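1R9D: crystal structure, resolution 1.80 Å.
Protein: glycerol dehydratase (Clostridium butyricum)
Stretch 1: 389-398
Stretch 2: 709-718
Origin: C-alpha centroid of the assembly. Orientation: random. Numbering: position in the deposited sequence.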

# COMPACT_ATOMS: atom_id res chain seq x y z
N LEU A 389 -37.39 22.18 25.87
CA LEU A 389 -37.52 20.88 26.49
C LEU A 389 -38.98 20.43 26.49
O LEU A 389 -39.28 19.25 26.27
N LEU A 390 -39.90 21.36 26.73
CA LEU A 390 -41.32 21.02 26.75
C LEU A 390 -41.80 20.62 25.36
O LEU A 390 -42.62 19.71 25.21
N ARG A 391 -41.29 21.28 24.33
CA ARG A 391 -41.68 20.95 22.97
C ARG A 391 -41.16 19.56 22.63
O ARG A 391 -41.83 18.79 21.95
N ALA A 392 -39.96 19.24 23.10
CA ALA A 392 -39.40 17.91 22.84
C ALA A 392 -40.28 16.88 23.54
O ALA A 392 -40.55 15.81 23.00
N ALA A 393 -40.74 17.22 24.75
CA ALA A 393 -41.61 16.32 25.50
C ALA A 393 -42.91 16.08 24.74
O ALA A 393 -43.44 14.98 24.76
N GLU A 394 -43.43 17.12 24.09
CA GLU A 394 -44.66 16.99 23.30
C GLU A 394 -44.45 15.99 22.18
O GLU A 394 -45.35 15.21 21.84
N LEU A 395 -43.26 16.02 21.57
CA LEU A 395 -42.95 15.09 20.50
C LEU A 395 -42.91 13.67 21.04
O LEU A 395 -43.45 12.74 20.43
N THR A 396 -42.28 13.49 22.20
CA THR A 396 -42.21 12.16 22.81
C THR A 396 -43.61 11.59 23.02
O THR A 396 -43.84 10.40 22.86
N ARG A 397 -44.55 12.46 23.39
CA ARG A 397 -45.92 12.02 23.64
C ARG A 397 -46.58 11.46 22.38
O ARG A 397 -47.55 10.71 22.47
N GLU A 398 -46.05 11.80 21.21
CA GLU A 398 -46.62 11.31 19.95
C GLU A 398 -46.42 9.80 19.79
O GLU A 398 -47.09 9.16 18.97
N ALA A 709 -49.10 8.21 31.33
CA ALA A 709 -48.05 8.96 32.02
C ALA A 709 -47.69 10.29 31.36
O ALA A 709 -47.18 11.20 32.02
N LEU A 710 -47.95 10.41 30.06
CA LEU A 710 -47.63 11.64 29.33
C LEU A 710 -48.84 12.55 29.12
O LEU A 710 -48.72 13.62 28.53
N LYS A 711 -50.00 12.12 29.61
CA LYS A 711 -51.23 12.89 29.45
C LYS A 711 -51.22 14.26 30.14
O LYS A 711 -50.82 14.39 31.30
N GLY A 712 -51.67 15.27 29.41
CA GLY A 712 -51.75 16.62 29.95
C GLY A 712 -50.43 17.33 30.22
O GLY A 712 -49.35 16.77 30.02
N ASP A 713 -50.53 18.57 30.67
CA ASP A 713 -49.34 19.36 30.96
C ASP A 713 -48.49 18.72 32.05
O ASP A 713 -47.26 18.78 31.99
N ASN A 714 -49.13 18.10 33.04
CA ASN A 714 -48.39 17.46 34.11
C ASN A 714 -47.53 16.34 33.53
O ASN A 714 -46.40 16.12 33.98
N GLY A 715 -48.06 15.64 32.54
CA GLY A 715 -47.32 14.57 31.91
C GLY A 715 -46.03 15.08 31.29
O GLY A 715 -44.98 14.46 31.43
N LEU A 716 -46.11 16.23 30.62
CA LEU A 716 -44.94 16.83 29.99
C LEU A 716 -43.96 17.33 31.05
O LEU A 716 -42.74 17.19 30.91
N MET A 717 -44.50 17.92 32.11
CA MET A 717 -43.69 18.44 33.21
C MET A 717 -42.94 17.30 33.89
O MET A 717 -41.77 17.44 34.25
N ASN A 718 -43.63 16.18 34.08
CA ASN A 718 -43.02 15.03 34.73
C ASN A 718 -41.90 14.41 33.90
O ASN A 718 -40.87 14.03 34.44

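Two helices cross steeply here, 110° between their N-to-C directions and 9.2 Å apart at closest approach, and the contact centres on one knob. That knob is Leu716. Its CA-to-CB bond points toward the first stretch, and the m,t rotamer (chi1 -60°, chi2 -178°) carries its methyls into a hole formed by Leu390, Ala393, Glu394 and Arg397. Ala393 forms the shallow floor: its CB lies 3.8 Å from Leu716 CD2, and the backbones are close here, Ala393 CA lying 5.6 Å from Leu716 CA. Leu716 CD1 meets the aliphatic part of Glu394, 3.7 Å from its CG. Although Glu394 starts away from the contact, its m,t chain offers carbon to the leucine while OE2 accepts a 2.9 Å salt-bridging hydrogen bond from Arg391 NH1.

Leu390 leaves its helix sideways, but its own m,t rotamer brings CD2 to 4.3 Å from Leu716 CB and equally 4.3 Å from Met717 SD, an apolar margin to the knob.

Arg397 closes the other part of the hole. Chi1 and chi2 are both t, extending the chain toward the second stretch; chi3 at 63° (p) then bends it, so that NH1 donates a hydrogen bond to Leu710 O (3.1 Å, 163°). The carbonyl lies at the guanidinium edge, while Leu716 CG covers one face, 3.7 Å from NH1. The arginine thus serves as both wall and polar clamp. Its CG packs 3.9 Å from CB of Leu710, an m,m leucine that also points in. Water 1 accepts from Arg397 NH1 (3.1 Å) and donates to Asp713 OD1 (2.9 Å), linking two side chains that do not touch.

Gly715 sits where there is no room for a side chain: an ideal CB would clash with Leu710 C, at 2.3 Å.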

# COMPACT_ATOMS: atom_id res chain seq x y z
CB LEU A 389 -36.97 20.91 27.92
CG LEU A 389 -37.05 19.59 28.70
CD1 LEU A 389 -36.42 18.46 27.89
CD2 LEU A 389 -36.35 19.75 30.04
CB LEU A 390 -42.15 22.18 27.29
CG LEU A 390 -42.01 22.39 28.80
CD1 LEU A 390 -42.77 23.64 29.24
CD2 LEU A 390 -42.55 21.15 29.53
CB ARG A 391 -41.11 21.98 21.98
CG ARG A 391 -41.66 21.83 20.56
CD ARG A 391 -43.18 22.02 20.53
NE ARG A 391 -43.69 22.14 19.17
CZ ARG A 391 -44.98 22.23 18.86
NH1 ARG A 391 -45.90 22.20 19.82
NH2 ARG A 391 -45.36 22.36 17.59
CB ALA A 392 -37.96 17.84 23.37
CB ALA A 393 -41.90 16.91 26.88
CB GLU A 394 -45.06 18.32 22.66
CG GLU A 394 -45.76 19.32 23.54
CD GLU A 394 -46.51 20.36 22.73
OE1 GLU A 394 -47.61 20.04 22.20
OE2 GLU A 394 -46.00 21.50 22.60
CB LEU A 395 -41.61 15.44 19.86
CG LEU A 395 -41.09 14.46 18.79
CD1 LEU A 395 -42.10 14.32 17.66
CD2 LEU A 395 -39.76 14.97 18.26
CB THR A 396 -41.48 12.21 24.17
OG1 THR A 396 -40.12 12.59 23.98
CG2 THR A 396 -41.53 10.86 24.85
CB ARG A 397 -46.75 13.18 24.20
CG ARG A 397 -48.17 12.79 24.58
CD ARG A 397 -48.79 13.81 25.53
NE ARG A 397 -48.93 15.13 24.93
CZ ARG A 397 -49.29 16.22 25.60
NH1 ARG A 397 -49.55 16.15 26.90
NH2 ARG A 397 -49.39 17.38 24.97
CB GLU A 398 -46.00 12.05 18.76
CG GLU A 398 -46.43 13.52 18.66
CD GLU A 398 -47.92 13.68 18.41
OE1 GLU A 398 -48.44 13.05 17.46
OE2 GLU A 398 -48.57 14.45 19.15
CB ALA A 709 -46.79 8.09 32.16
CB LEU A 710 -47.03 11.29 27.97
CG LEU A 710 -45.54 10.94 27.88
CD1 LEU A 710 -44.72 12.20 28.12
CD2 LEU A 710 -45.19 9.86 28.89
CB LYS A 711 -52.41 12.05 29.95
CG LYS A 711 -53.77 12.72 29.86
CD LYS A 711 -54.88 11.67 29.97
CE LYS A 711 -56.26 12.30 30.08
NZ LYS A 711 -56.49 12.91 31.42
CB ASP A 713 -49.72 20.78 31.36
CG ASP A 713 -50.38 21.54 30.23
OD1 ASP A 713 -49.97 21.35 29.06
OD2 ASP A 713 -51.31 22.35 30.50
CB ASN A 714 -49.33 16.88 35.17
CG ASN A 714 -50.00 17.95 35.99
OD1 ASN A 714 -49.36 18.93 36.40
ND2 ASN A 714 -51.29 17.77 36.26
CB LEU A 716 -45.36 17.98 29.08
CG LEU A 716 -46.32 17.63 27.93
CD1 LEU A 716 -46.59 18.87 27.10
CD2 LEU A 716 -45.72 16.53 27.06
CB MET A 717 -44.57 19.15 34.23
CG MET A 717 -45.30 20.38 33.70
SD MET A 717 -44.22 21.80 33.49
CE MET A 717 -44.67 22.76 34.95
CB ASN A 718 -44.08 13.97 35.05
CG ASN A 718 -44.97 14.37 36.21
OD1 ASN A 718 -44.54 15.10 37.11
ND2 ASN A 718 -46.20 13.87 36.23
O HOH W 1 -50.60 19.03 27.50